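Local atomic coordinates of predicted acetamidase/formamidase (Thermoanaerobacter tengcongensis, PDB entry 3TKK), a protein that probably hydrolyses carbon-nitrogen bonds other than peptide bonds in linear amides, and binds zinc and calcium ions. Residues Thr230-Glu235 and Glu242-Asp247; Glu250-His255 and Ala264-Ile269. All coordinates share one frame; numbering follows the deposited sequence.

Interaction 1 (Thr230-Glu235 and Glu242-Asp247); sequences TIASAE and EIAVHD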
loop_
_atom_site.group_PDB
_atom_site.type_symbol
_atom_site.label_atom_id
_atom_site.label_comp_id
_atom_site.label_asym_id
_atom_site.label_seq_id
_atom_site.Cartn_x
_atom_site.Cartn_y
_atom_site.Cartn_z
ATOM N N THR A 230 -1.097 -12.070 2.024
ATOM C CA THR A 230 -0.929 -12.964 0.913
ATOM C C THR A 230 -0.197 -12.100 -0.032
ATOM O O THR A 230 -0.387 -10.830 0.057
ATOM C CB THR A 230 -2.346 -13.342 0.344
ATOM O OG1 THR A 230 -3.199 -12.150 0.372
ATOM C CG2 THR A 230 -3.089 -14.390 1.328
ATOM N N ILE A 231 0.593 -12.702 -0.973
ATOM C CA ILE A 231 1.367 -11.894 -1.977
ATOM C C ILE A 231 0.943 -12.397 -3.369
ATOM O O ILE A 231 0.718 -13.627 -3.507
ATOM C CB ILE A 231 2.829 -12.259 -1.864
ATOM C CG1 ILE A 231 3.360 -12.106 -0.374
ATOM C CG2 ILE A 231 3.725 -11.382 -2.887
ATOM C CD1 ILE A 231 3.363 -10.762 0.034
ATOM N N ALA A 232 0.758 -11.538 -4.355
ATOM C CA ALA A 232 0.531 -12.083 -5.733
ATOM C C ALA A 232 1.150 -11.166 -6.780
ATOM O O ALA A 232 1.256 -9.972 -6.481
ATOM C CB ALA A 232 -0.922 -12.127 -6.014
ATOM N N SER A 233 1.391 -11.686 -8.042
ATOM C CA SER A 233 1.956 -10.829 -9.062
ATOM C C SER A 233 1.147 -11.066 -10.343
ATOM O O SER A 233 0.603 -12.125 -10.484
ATOM C CB SER A 233 3.491 -11.152 -9.275
ATOM O OG SER A 233 4.165 -11.129 -7.978
ATOM N N ALA A 234 1.054 -10.046 -11.181
ATOM C CA ALA A 234 0.333 -9.986 -12.455
ATOM C C ALA A 234 0.826 -8.799 -13.224
ATOM O O ALA A 234 1.556 -7.938 -12.700
ATOM C CB ALA A 234 -1.172 -9.833 -12.216
ATOM N N GLU A 235 0.322 -8.725 -14.464
ATOM C CA GLU A 235 0.668 -7.693 -15.359
ATOM C C GLU A 235 0.156 -6.341 -14.941
ATOM O O GLU A 235 0.767 -5.363 -15.335
ATOM C CB GLU A 235 0.130 -7.985 -16.789
ATOM C CG GLU A 235 1.071 -8.773 -17.663
ATOM C CD GLU A 235 2.646 -8.455 -17.653
ATOM O OE1 GLU A 235 3.148 -7.392 -17.228
ATOM O OE2 GLU A 235 3.400 -9.343 -18.158
ATOM N N GLU A 242 -6.315 -8.004 -6.803
ATOM C CA GLU A 242 -7.461 -8.883 -6.846
ATOM C C GLU A 242 -7.081 -10.363 -6.508
ATOM O O GLU A 242 -7.818 -11.055 -5.798
ATOM C CB GLU A 242 -8.145 -8.850 -8.261
ATOM C CG GLU A 242 -8.848 -10.133 -8.506
ATOM C CD GLU A 242 -9.119 -10.559 -10.016
ATOM O OE1 GLU A 242 -9.894 -9.836 -10.669
ATOM O OE2 GLU A 242 -8.555 -11.651 -10.473
ATOM N N ILE A 243 -5.937 -10.844 -7.021
ATOM C CA ILE A 243 -5.535 -12.184 -6.745
ATOM C C ILE A 243 -5.222 -12.267 -5.245
ATOM O O ILE A 243 -5.704 -13.209 -4.571
ATOM C CB ILE A 243 -4.255 -12.581 -7.544
ATOM C CG1 ILE A 243 -4.669 -12.749 -9.090
ATOM C CG2 ILE A 243 -3.681 -13.936 -6.952
ATOM C CD1 ILE A 243 -3.386 -12.516 -10.058
ATOM N N ALA A 244 -4.398 -11.384 -4.748
ATOM C CA ALA A 244 -4.077 -11.394 -3.291
ATOM C C ALA A 244 -5.300 -11.473 -2.399
ATOM O O ALA A 244 -5.287 -12.257 -1.469
ATOM C CB ALA A 244 -3.148 -10.258 -2.823
ATOM N N VAL A 245 -6.292 -10.651 -2.652
ATOM C CA VAL A 245 -7.524 -10.661 -1.859
ATOM C C VAL A 245 -8.259 -11.962 -1.965
ATOM O O VAL A 245 -8.675 -12.506 -0.960
ATOM C CB VAL A 245 -8.440 -9.456 -2.317
ATOM C CG1 VAL A 245 -9.819 -9.358 -1.617
ATOM C CG2 VAL A 245 -7.706 -8.220 -2.028
ATOM N N HIS A 246 -8.444 -12.476 -3.199
ATOM C CA HIS A 246 -9.091 -13.749 -3.351
ATOM C C HIS A 246 -8.387 -14.884 -2.629
ATOM O O HIS A 246 -9.086 -15.782 -2.118
ATOM C CB HIS A 246 -9.318 -14.134 -4.869
ATOM C CG HIS A 246 -10.380 -13.311 -5.534
ATOM N ND1 HIS A 246 -11.677 -13.749 -5.679
ATOM C CD2 HIS A 246 -10.312 -12.126 -6.183
ATOM C CE1 HIS A 246 -12.396 -12.816 -6.267
ATOM N NE2 HIS A 246 -11.573 -11.858 -6.638
ATOM N N ASP A 247 -7.034 -14.872 -2.575
ATOM C CA ASP A 247 -6.308 -15.984 -2.022
ATOM C C ASP A 247 -6.548 -15.885 -0.503
ATOM O O ASP A 247 -6.729 -16.922 0.116
ATOM C CB ASP A 247 -4.762 -15.982 -2.325
ATOM C CG ASP A 247 -4.431 -16.317 -3.807
ATOM O OD1 ASP A 247 -5.223 -16.998 -4.556
ATOM O OD2 ASP A 247 -3.357 -15.874 -4.218
HETATM O O HOH W 1 -1.795 -14.299 -2.603
#

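Interaction 2 (Glu250-His255 and Ala264-Ile269); sequences ELFKKH and ATLFSI. With CA (calcium ion), chain E.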
loop_
_atom_site.group_PDB
_atom_site.type_symbol
_atom_site.label_atom_id
_atom_site.label_comp_id
_atom_site.label_asym_id
_atom_site.label_seq_id
_atom_site.Cartn_x
_atom_site.Cartn_y
_atom_site.Cartn_z
ATOM N N GLU A 250 -10.185 -17.155 0.158
ATOM C CA GLU A 250 -10.201 -18.608 0.169
ATOM C C GLU A 250 -9.588 -19.214 1.482
ATOM O O GLU A 250 -10.124 -20.196 2.002
ATOM C CB GLU A 250 -9.552 -19.140 -1.138
ATOM C CG GLU A 250 -9.450 -20.632 -1.248
ATOM C CD GLU A 250 -10.749 -21.292 -1.713
ATOM O OE1 GLU A 250 -11.781 -20.571 -1.909
ATOM O OE2 GLU A 250 -10.737 -22.564 -1.901
ATOM N N LEU A 251 -8.486 -18.673 2.014
ATOM C CA LEU A 251 -7.963 -19.155 3.293
ATOM C C LEU A 251 -9.062 -19.043 4.306
ATOM O O LEU A 251 -9.307 -19.974 5.060
ATOM C CB LEU A 251 -6.784 -18.383 3.853
ATOM C CG LEU A 251 -5.329 -18.853 3.586
ATOM C CD1 LEU A 251 -5.138 -20.368 3.179
ATOM C CD2 LEU A 251 -4.499 -17.887 2.697
ATOM N N PHE A 252 -9.720 -17.903 4.376
ATOM C CA PHE A 252 -10.849 -17.727 5.354
ATOM C C PHE A 252 -12.022 -18.648 5.084
ATOM O O PHE A 252 -12.628 -19.237 6.003
ATOM C CB PHE A 252 -11.319 -16.249 5.470
ATOM C CG PHE A 252 -10.501 -15.446 6.463
ATOM C CD1 PHE A 252 -9.173 -15.127 6.219
ATOM C CD2 PHE A 252 -11.063 -15.074 7.661
ATOM C CE1 PHE A 252 -8.398 -14.459 7.196
ATOM C CE2 PHE A 252 -10.321 -14.374 8.614
ATOM C CZ PHE A 252 -9.008 -14.069 8.372
ATOM N N LYS A 253 -12.366 -18.815 3.826
ATOM C CA LYS A 253 -13.501 -19.645 3.520
ATOM C C LYS A 253 -13.224 -21.102 3.988
ATOM O O LYS A 253 -14.025 -21.759 4.618
ATOM C CB LYS A 253 -13.712 -19.609 2.016
ATOM C CG LYS A 253 -14.609 -20.724 1.479
ATOM C CD LYS A 253 -15.290 -20.387 0.170
ATOM C CE LYS A 253 -15.452 -21.661 -0.693
ATOM N NZ LYS A 253 -16.733 -21.556 -1.454
ATOM N N LYS A 254 -12.036 -21.570 3.705
ATOM C CA LYS A 254 -11.710 -22.991 3.911
ATOM C C LYS A 254 -11.300 -23.336 5.343
ATOM O O LYS A 254 -11.214 -24.528 5.668
ATOM C CB LYS A 254 -10.683 -23.487 2.893
ATOM C CG LYS A 254 -11.146 -23.188 1.427
ATOM C CD LYS A 254 -10.574 -24.211 0.421
ATOM C CE LYS A 254 -11.585 -25.282 0.025
ATOM N NZ LYS A 254 -12.800 -24.529 -0.424
ATOM N N HIS A 255 -11.113 -22.316 6.190
ATOM C CA HIS A 255 -10.565 -22.550 7.513
ATOM C C HIS A 255 -11.447 -21.857 8.538
ATOM O O HIS A 255 -11.082 -21.754 9.705
ATOM C CB HIS A 255 -9.105 -22.042 7.605
ATOM C CG HIS A 255 -8.180 -22.701 6.625
ATOM N ND1 HIS A 255 -7.639 -23.955 6.835
ATOM C CD2 HIS A 255 -7.699 -22.286 5.424
ATOM C CE1 HIS A 255 -6.857 -24.276 5.807
ATOM N NE2 HIS A 255 -6.896 -23.296 4.925
ATOM N N ALA A 264 -15.854 -10.546 3.177
ATOM C CA ALA A 264 -15.649 -9.339 2.398
ATOM C C ALA A 264 -15.719 -8.081 3.261
ATOM O O ALA A 264 -14.896 -7.129 3.081
ATOM C CB ALA A 264 -16.671 -9.228 1.237
ATOM N N THR A 265 -16.682 -8.048 4.189
ATOM C CA THR A 265 -16.836 -6.816 4.986
ATOM C C THR A 265 -15.755 -6.714 6.067
ATOM O O THR A 265 -15.288 -5.585 6.425
ATOM C CB THR A 265 -18.209 -6.683 5.629
ATOM O OG1 THR A 265 -18.488 -7.825 6.436
ATOM C CG2 THR A 265 -19.350 -6.493 4.535
ATOM N N LEU A 266 -15.362 -7.847 6.605
ATOM C CA LEU A 266 -14.216 -7.920 7.538
ATOM C C LEU A 266 -12.903 -7.422 6.849
ATOM O O LEU A 266 -12.159 -6.586 7.422
ATOM C CB LEU A 266 -13.962 -9.375 7.992
ATOM C CG LEU A 266 -12.734 -9.563 8.946
ATOM C CD1 LEU A 266 -12.924 -8.833 10.186
ATOM C CD2 LEU A 266 -12.471 -11.047 9.313
ATOM N N PHE A 267 -12.669 -7.911 5.615
ATOM C CA PHE A 267 -11.493 -7.527 4.865
ATOM C C PHE A 267 -11.542 -6.021 4.527
ATOM O O PHE A 267 -10.486 -5.366 4.449
ATOM C CB PHE A 267 -11.486 -8.267 3.560
ATOM C CG PHE A 267 -10.958 -9.706 3.661
ATOM C CD1 PHE A 267 -10.859 -10.365 4.882
ATOM C CD2 PHE A 267 -10.630 -10.368 2.539
ATOM C CE1 PHE A 267 -10.364 -11.677 4.961
ATOM C CE2 PHE A 267 -10.166 -11.684 2.587
ATOM C CZ PHE A 267 -10.025 -12.340 3.829
ATOM N N SER A 268 -12.742 -5.533 4.250
ATOM C CA SER A 268 -12.869 -4.162 3.860
ATOM C C SER A 268 -12.450 -3.229 4.996
ATOM O O SER A 268 -12.075 -2.040 4.703
ATOM C CB SER A 268 -14.330 -3.814 3.502
ATOM O OG SER A 268 -14.443 -2.902 2.387
ATOM N N ILE A 269 -12.619 -3.660 6.243
ATOM C CA ILE A 269 -12.391 -2.760 7.372
ATOM C C ILE A 269 -11.136 -2.993 8.188
ATOM O O ILE A 269 -10.698 -2.074 8.996
ATOM C CB ILE A 269 -13.601 -2.712 8.361
ATOM C CG1 ILE A 269 -13.792 -4.030 9.107
ATOM C CG2 ILE A 269 -14.868 -2.250 7.618
ATOM C CD1 ILE A 269 -14.913 -3.923 10.260
HETATM CA CA CA E . -15.922 -22.548 5.566
HETATM O O HOH W 2 -17.262 -22.778 4.038
HETATM O O HOH W 3 -17.171 -20.719 5.493
#

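Interaction 1 (Thr230-Glu235 and Glu242-Asp247)
The peptide carbonyl of Ala244 is approached from above its plane by Thr230: OG1 donates to Ala244 O over 2.8 Å, standing 45° out of the carbonyl plane with a C=O...donor angle of 119°. The same oxygen takes a weak backbone bond from Asp247 N, so the strand adds its hydroxyl to an acceptor already used within the helix. A second flat group is the carboxylate of Asp247. Its OD2 lies 2.7 Å from a water that is also within bonding distance of Ile231 O, a possible link from helix to strand, and OD2 receives a further hydrogen bond from Asn219.

This is a beta-alpha unit in which helix 237-255 turns back across the strand that precedes it, 227-234, itself flanked in its sheet by strands 221-223 and 283-290. The two local axes run at 146° and approach to 7.0 Å, and Ala232 CA is only 5.3 Å from Ala244 CA. Alanine suits both positions, since its single methyl lets the backbones come this close. Ile243 packs beside them by dividing its branches. With CG2 anti to the backbone N and CG1 beside it, the CG2 methyl presses on Ala232 CB at 3.4 Å, tighter than usual van der Waals contact, while CG1 carries CD1 along the strand to within 4.1 Å of Ala234 CB. Threonine fits the other end because it is two-sided: OG1 grips the helix carbonyl and CG2 packs against Asp247.

The chemistry is thus a small apolar seam bordered by polar links, its small methyls consistent with the close spacing, and the directional Thr230 bond, with the water possibly adding to it, consistent with a fixed register of helix on strand.

Interaction 2 (Glu250-His255 and Ala264-Ile269)
Phe252 and Phe267 form a T-shaped (edge-to-face) aromatic pair that joins two helices consecutive in the chain, 237-255 and 260-270, beside strand 283-290. Their backbones stand well apart, the nearest CA atoms being those of Phe252 and Ala264 at 10.1 Å, and large side chains are needed to span the gap. The ring planes are perpendicular, at 90°, with centroids 5.3 Å apart. Phe267 supplies the edge: its CE1 sits 3.9 Å above the plane of the Phe252 ring, displaced toward the rim on the CD1 side. In this geometry the slightly positive C-H edge of one ring faces the electron-rich face of the other.

Leu266, the neighbour of Phe267 on the same helix, adds a second apolar contact. Its CG lies anti to the backbone N (chi1 178°), which extends the branch toward helix 237-255, and the Leu266 and Phe252 side chains cross at about a right angle. Leu289 touches both phenylalanines, while Leu294 and Ile299 also pack on Phe252, so a wholly apolar residue suits this buried place. Cutting the Phe252 ring back to an alanine is likely to open a gap between the helices and leave the edge of Phe267 without its aromatic face.

Phe267 and Leu266 also meet Val194 and Phe122 of the second subunit, respectively. One residue after Phe252, Lys253 O binds a calcium ion at 2.3 Å, a site completed by two waters and Thr256 O. At the far corner of the Phe252 ring from CD1, Leu266 CD2 comes obliquely to 4.0 Å from Phe252 CE2.

Helix 237-255 serves both contacts in turn, first covering its own strand in interaction 1 and then meeting helix 260-270 in interaction 2. Their centres are 14 Å apart, yet they touch: Phe267 CE2 packs 3.9 Å from Val245 O, and Leu251 CD2 lies 4.0 Å from Thr230 CG2. Phe287 joins them further, touching Thr230 and Val245 and meeting the ring of Phe267. Interaction 1 lies nearer the calcium bound by Asn157, Asp159 and Asp184, the side chain of Ser233 being about 8 Å from that of Asn157 and about 11 Å from a bound calcium ion. The calcium at Lys253 is a separate site near the end of the shared helix. Both contacts also border the second subunit.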